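Local coordinates for cysteine protease-like VirA (Shigella flexneri, PDB 3EB8), which is a secreted Shigella virulence effector that binds alpha-tubulin and promotes entry into epithelial cells and bacterial spreading, although its protease activity is doubtful, at residues Met20-Pro25 / Ser81-Phe87; Cys119-Ile124 / Gln348-Ile354. All coordinates share one frame; numbering follows the deposited sequence.

Contact 1 (20-25 with 81-87) joins the edge of a five-stranded antiparallel sheet to strand 86-87, at an edge of a larger mixed sheet. Contact 2 (119-124 with 348-354) lies inside that mixed sheet. Their centres are about 12 Å apart. They meet because strand 86-87 runs beside strand 121-123. Phe87 O lies 2.7 Å from Ile123 N, a backbone hydrogen bond. Gln86 NE2 lies 2.8 Å from Ser350 OG, which links contact 1 to the far strand of contact 2. Contact 2 also packs against helix 245-265, part of the region assigned to tubulin binding. Both contacts are thus tied into one sheet through strands 86-87 and 121-123.

Contact 1. Residues Met20-Pro25 / Ser81-Phe87; sequences MDSFSP and SLPPKQF
Asp21 and Pro83 bring their CA atoms to 5.1 Å, and Pro25 and Phe87 come to 5.4 Å. Between these two approaches the chains part, with Ser24 CA and Lys85 CA 7.4 Å apart. An inverse gamma turn centred on Pro84 bends the second segment here. The long side chain of Lys85 spans the gap, extended beyond CG. Its ammonium is gripped by two backbone carbonyls and a water. Lys85 NZ donates to Asp21 O at 3.0 Å, almost in line with the carbonyl bond (171°). Lys85 NZ also donates to Phe23 O at 2.8 Å, from above the carbonyl plane. The water, 2.8 Å from Lys85 NZ, also bonds weakly to Ser24 OG. Pro25 lies across the Phe87 side chain at about a right angle, with CG over one face of the ring. Phe23 O lies at the edge of the same ring. At the other end Met20 CE touches Leu82 CD2 at 3.8 Å. Phe23 and Leu82 both reach Leu48 of strand 44-51. Strand 24-25 edges the five-stranded sheet beside strand 35-41, while strand 86-87 pairs with strand 121-123 of the mixed sheet.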
loop_
_atom_site.group_PDB
_atom_site.type_symbol
_atom_site.label_atom_id
_atom_site.label_comp_id
_atom_site.label_asym_id
_atom_site.label_seq_id
_atom_site.Cartn_x
_atom_site.Cartn_y
_atom_site.Cartn_z
ATOM N N MET A 20 -9.237 -14.121 -9.885
ATOM C CA MET A 20 -8.041 -13.719 -9.125
ATOM C C MET A 20 -8.226 -12.314 -8.583
ATOM O O MET A 20 -8.095 -12.096 -7.385
ATOM C CB MET A 20 -6.728 -13.771 -9.938
ATOM C CG MET A 20 -6.295 -15.131 -10.478
ATOM S SD MET A 20 -6.711 -16.502 -9.403
ATOM C CE MET A 20 -5.743 -16.122 -7.941
ATOM N N ASP A 21 -8.511 -11.355 -9.458
ATOM C CA ASP A 21 -8.797 -10.001 -8.988
ATOM C C ASP A 21 -10.118 -10.016 -8.219
ATOM O O ASP A 21 -10.252 -9.384 -7.175
ATOM C CB ASP A 21 -8.841 -9.007 -10.152
ATOM C CG ASP A 21 -7.464 -8.753 -10.779
ATOM O OD1 ASP A 21 -6.457 -9.418 -10.395
ATOM O OD2 ASP A 21 -7.405 -7.873 -11.671
ATOM N N SER A 22 -11.079 -10.764 -8.746
ATOM C CA SER A 22 -12.339 -11.084 -8.082
ATOM C C SER A 22 -12.175 -11.558 -6.632
ATOM O O SER A 22 -13.128 -11.530 -5.855
ATOM C CB SER A 22 -13.067 -12.163 -8.887
ATOM O OG SER A 22 -13.646 -11.612 -10.056
ATOM N N PHE A 23 -10.976 -12.006 -6.278
ATOM C CA PHE A 23 -10.740 -12.536 -4.949
ATOM C C PHE A 23 -10.613 -11.410 -3.932
ATOM O O PHE A 23 -9.878 -10.443 -4.145
ATOM C CB PHE A 23 -9.509 -13.454 -4.920
ATOM C CG PHE A 23 -9.781 -14.843 -5.422
ATOM C CD1 PHE A 23 -9.650 -15.147 -6.766
ATOM C CD2 PHE A 23 -10.200 -15.840 -4.548
ATOM C CE1 PHE A 23 -9.928 -16.424 -7.240
ATOM C CE2 PHE A 23 -10.476 -17.126 -5.006
ATOM C CZ PHE A 23 -10.337 -17.423 -6.349
ATOM N N SER A 24 -11.351 -11.537 -2.835
ATOM C CA SER A 24 -11.333 -10.536 -1.778
ATOM C C SER A 24 -11.105 -11.209 -0.442
ATOM O O SER A 24 -11.492 -12.361 -0.258
ATOM C CB SER A 24 -12.664 -9.781 -1.751
ATOM O OG SER A 24 -13.054 -9.410 -3.066
ATOM N N PRO A 25 -10.476 -10.495 0.498
ATOM C CA PRO A 25 -10.260 -11.028 1.848
ATOM C C PRO A 25 -11.590 -11.411 2.469
ATOM O O PRO A 25 -12.593 -10.724 2.255
ATOM C CB PRO A 25 -9.668 -9.836 2.608
ATOM C CG PRO A 25 -9.137 -8.939 1.577
ATOM C CD PRO A 25 -9.991 -9.114 0.363
ATOM N N SER A 81 -0.478 -14.914 -7.800
ATOM C CA SER A 81 -1.508 -14.473 -8.728
ATOM C C SER A 81 -2.668 -13.727 -8.060
ATOM O O SER A 81 -3.566 -13.232 -8.751
ATOM C CB SER A 81 -2.025 -15.662 -9.540
ATOM O OG SER A 81 -2.798 -16.514 -8.719
ATOM N N LEU A 82 -2.671 -13.665 -6.729
ATOM C CA LEU A 82 -3.690 -12.890 -6.009
ATOM C C LEU A 82 -3.531 -11.379 -6.271
ATOM O O LEU A 82 -2.446 -10.899 -6.565
ATOM C CB LEU A 82 -3.639 -13.174 -4.499
ATOM C CG LEU A 82 -4.046 -14.574 -4.015
ATOM C CD1 LEU A 82 -3.836 -14.696 -2.531
ATOM C CD2 LEU A 82 -5.486 -14.888 -4.371
ATOM N N PRO A 83 -4.617 -10.622 -6.156
ATOM C CA PRO A 83 -4.475 -9.170 -6.346
ATOM C C PRO A 83 -3.745 -8.514 -5.156
ATOM O O PRO A 83 -3.653 -9.114 -4.086
ATOM C CB PRO A 83 -5.928 -8.670 -6.409
ATOM C CG PRO A 83 -6.795 -9.891 -6.330
ATOM C CD PRO A 83 -5.980 -11.014 -5.771
ATOM N N PRO A 84 -3.252 -7.283 -5.349
ATOM C CA PRO A 84 -2.588 -6.522 -4.288
ATOM C C PRO A 84 -3.586 -6.139 -3.189
ATOM O O PRO A 84 -3.980 -4.981 -3.088
ATOM C CB PRO A 84 -2.133 -5.253 -5.014
ATOM C CG PRO A 84 -3.164 -5.092 -6.126
ATOM C CD PRO A 84 -3.319 -6.513 -6.606
ATOM N N LYS A 85 -3.987 -7.113 -2.377
ATOM C CA LYS A 85 -4.898 -6.860 -1.261
ATOM C C LYS A 85 -4.292 -7.438 0.000
ATOM O O LYS A 85 -3.347 -8.224 -0.058
ATOM C CB LYS A 85 -6.270 -7.483 -1.519
ATOM C CG LYS A 85 -6.924 -6.963 -2.776
ATOM C CD LYS A 85 -8.288 -7.562 -2.997
ATOM C CE LYS A 85 -8.916 -6.972 -4.241
ATOM N NZ LYS A 85 -10.130 -7.719 -4.672
ATOM N N GLN A 86 -4.824 -7.036 1.139
ATOM C CA GLN A 86 -4.336 -7.528 2.416
ATOM C C GLN A 86 -5.120 -8.771 2.835
ATOM O O GLN A 86 -6.302 -8.698 3.152
ATOM C CB GLN A 86 -4.419 -6.425 3.477
ATOM C CG GLN A 86 -3.705 -5.132 3.091
ATOM C CD GLN A 86 -3.852 -4.052 4.155
ATOM O OE1 GLN A 86 -4.963 -3.612 4.462
ATOM N NE2 GLN A 86 -2.733 -3.642 4.743
ATOM N N PHE A 87 -4.454 -9.915 2.811
ATOM C CA PHE A 87 -5.076 -11.164 3.217
ATOM C C PHE A 87 -4.528 -11.646 4.554
ATOM O O PHE A 87 -3.382 -11.381 4.911
ATOM C CB PHE A 87 -4.866 -12.258 2.168
ATOM C CG PHE A 87 -5.524 -11.972 0.858
ATOM C CD1 PHE A 87 -4.836 -11.321 -0.153
ATOM C CD2 PHE A 87 -6.835 -12.358 0.631
ATOM C CE1 PHE A 87 -5.452 -11.057 -1.366
ATOM C CE2 PHE A 87 -7.461 -12.093 -0.587
ATOM C CZ PHE A 87 -6.770 -11.446 -1.584
HETATM O O HOH W 1 -11.591 -6.553 -2.569
#

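Contact 2. Residues Cys119-Ile124 / Gln348-Ile354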
loop_
_atom_site.group_PDB
_atom_site.type_symbol
_atom_site.label_atom_id
_atom_site.label_comp_id
_atom_site.label_asym_id
_atom_site.label_seq_id
_atom_site.Cartn_x
_atom_site.Cartn_y
_atom_site.Cartn_z
ATOM N N CYS A 119 1.724 -7.073 -5.638
ATOM C CA CYS A 119 1.549 -8.328 -4.906
ATOM C C CYS A 119 0.645 -8.183 -3.678
ATOM O O CYS A 119 0.566 -7.108 -3.081
ATOM C CB CYS A 119 2.899 -8.967 -4.527
ATOM S SG CYS A 119 3.726 -8.252 -3.104
ATOM N N CYS A 120 -0.054 -9.259 -3.325
ATOM C CA CYS A 120 -0.883 -9.267 -2.127
ATOM C C CYS A 120 0.041 -9.259 -0.926
ATOM O O CYS A 120 1.236 -9.463 -1.082
ATOM C CB CYS A 120 -1.773 -10.513 -2.090
ATOM S SG CYS A 120 -0.889 -12.106 -1.871
ATOM N N THR A 121 -0.497 -9.022 0.260
ATOM C CA THR A 121 0.322 -9.033 1.475
ATOM C C THR A 121 -0.426 -9.765 2.589
ATOM O O THR A 121 -1.615 -10.054 2.444
ATOM C CB THR A 121 0.639 -7.608 1.927
ATOM O OG1 THR A 121 -0.583 -6.855 1.959
ATOM C CG2 THR A 121 1.623 -6.934 0.954
ATOM N N SER A 122 0.265 -10.062 3.689
ATOM C CA SER A 122 -0.333 -10.790 4.814
ATOM C C SER A 122 -0.547 -9.892 6.033
ATOM O O SER A 122 0.376 -9.219 6.498
ATOM C CB SER A 122 0.538 -11.991 5.200
ATOM O OG SER A 122 0.001 -12.691 6.311
ATOM N N ILE A 123 -1.766 -9.893 6.554
ATOM C CA ILE A 123 -2.127 -9.019 7.652
ATOM C C ILE A 123 -1.434 -9.453 8.946
ATOM O O ILE A 123 -1.443 -10.630 9.294
ATOM C CB ILE A 123 -3.656 -9.010 7.850
ATOM C CG1 ILE A 123 -4.335 -8.378 6.640
ATOM C CG2 ILE A 123 -4.057 -8.296 9.142
ATOM C CD1 ILE A 123 -5.803 -8.735 6.517
ATOM N N ILE A 124 -0.823 -8.494 9.636
ATOM C CA ILE A 124 -0.277 -8.689 10.966
ATOM C C ILE A 124 -1.394 -8.423 11.966
ATOM O O ILE A 124 -1.900 -7.306 12.047
ATOM C CB ILE A 124 0.879 -7.696 11.234
ATOM C CG1 ILE A 124 1.923 -7.770 10.112
ATOM C CG2 ILE A 124 1.512 -7.951 12.572
ATOM C CD1 ILE A 124 2.336 -9.186 9.767
ATOM N N GLN A 348 -4.985 -1.030 9.139
ATOM C CA GLN A 348 -4.569 -2.404 8.929
ATOM C C GLN A 348 -3.212 -2.461 8.242
ATOM O O GLN A 348 -2.967 -1.787 7.230
ATOM C CB GLN A 348 -5.593 -3.169 8.125
ATOM C CG GLN A 348 -5.310 -4.642 8.063
ATOM C CD GLN A 348 -6.381 -5.364 7.288
ATOM O OE1 GLN A 348 -6.400 -5.318 6.050
ATOM N NE2 GLN A 348 -7.300 -6.025 8.008
ATOM N N VAL A 349 -2.343 -3.276 8.811
ATOM C CA VAL A 349 -0.960 -3.357 8.378
ATOM C C VAL A 349 -0.684 -4.749 7.846
ATOM O O VAL A 349 -1.121 -5.747 8.435
ATOM C CB VAL A 349 -0.008 -2.992 9.542
ATOM C CG1 VAL A 349 1.439 -3.286 9.187
ATOM C CG2 VAL A 349 -0.184 -1.525 9.900
ATOM N N SER A 350 0.008 -4.811 6.710
ATOM C CA SER A 350 0.315 -6.086 6.069
ATOM C C SER A 350 1.725 -6.056 5.495
ATOM O O SER A 350 2.242 -4.987 5.207
ATOM C CB SER A 350 -0.683 -6.369 4.963
ATOM O OG SER A 350 -0.607 -5.353 3.979
ATOM N N PHE A 351 2.331 -7.232 5.323
ATOM C CA PHE A 351 3.710 -7.356 4.860
ATOM C C PHE A 351 3.847 -8.313 3.687
ATOM O O PHE A 351 3.103 -9.271 3.569
ATOM C CB PHE A 351 4.600 -7.913 5.967
ATOM C CG PHE A 351 5.074 -6.897 6.939
ATOM C CD1 PHE A 351 4.176 -6.238 7.767
ATOM C CD2 PHE A 351 6.429 -6.620 7.063
ATOM C CE1 PHE A 351 4.613 -5.308 8.679
ATOM C CE2 PHE A 351 6.879 -5.692 7.987
ATOM C CZ PHE A 351 5.972 -5.034 8.798
ATOM N N ALA A 352 4.843 -8.072 2.852
ATOM C CA ALA A 352 5.310 -9.088 1.936
ATOM C C ALA A 352 6.783 -8.866 1.623
ATOM O O ALA A 352 7.283 -7.742 1.651
ATOM C CB ALA A 352 4.470 -9.111 0.631
ATOM N N ILE A 353 7.472 -9.956 1.324
ATOM C CA ILE A 353 8.811 -9.882 0.788
ATOM C C ILE A 353 8.781 -10.228 -0.700
ATOM O O ILE A 353 8.146 -11.201 -1.120
ATOM C CB ILE A 353 9.789 -10.784 1.561
ATOM C CG1 ILE A 353 10.048 -10.196 2.952
ATOM C CG2 ILE A 353 11.123 -10.878 0.844
ATOM C CD1 ILE A 353 10.898 -11.084 3.835
ATOM N N ILE A 354 9.451 -9.394 -1.486
ATOM C CA ILE A 354 9.580 -9.590 -2.919
ATOM C C ILE A 354 11.062 -9.799 -3.218
ATOM O O ILE A 354 11.897 -8.954 -2.891
ATOM C CB ILE A 354 9.013 -8.395 -3.710
ATOM C CG1 ILE A 354 7.494 -8.275 -3.492
ATOM C CG2 ILE A 354 9.321 -8.532 -5.182
ATOM C CD1 ILE A 354 7.095 -7.582 -2.199
#
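Thr121 and Ser350 both hold their hydroxyls between the backbone N and the carbonyl carbon (chi1 50° and 61°). This turns the two oxygens toward each other. Thr121 OG1 and Ser350 OG form a short hydrogen bond of 2.5 Å, in which either could donate. Ser350 OG also makes a weak hydrogen bond to Glu322 O of strand 315-327. The same Thr121 torsion sends the methyl to the neighbouring strand, where CG2 meets Ala352 CB at 3.6 Å. Ser122 and Phe351 form an antiparallel hydrogen-bonded pair. Ser122 N donates to Phe351 O at 2.9 Å, nearly straight, and Phe351 N returns a bond to Ser122 O at 3.0 Å. Ile124 N adds a third, to Val349 O at 3.0 Å. On the face of Ser122 and Phe351, Ile124 CG1 packs obliquely on Phe351 CD1 at 3.6 Å. Both side chains rest on helix 245-265. Toward the other end, Cys119 SG touches Ile354 CD1 at 3.6 Å. The strand axes run at 139°, a markedly skewed antiparallel pairing. Strand 121-123 lies between a parallel neighbour, 86-87, and an antiparallel one, 348-356, the arrangement that defines a mixed beta sheet.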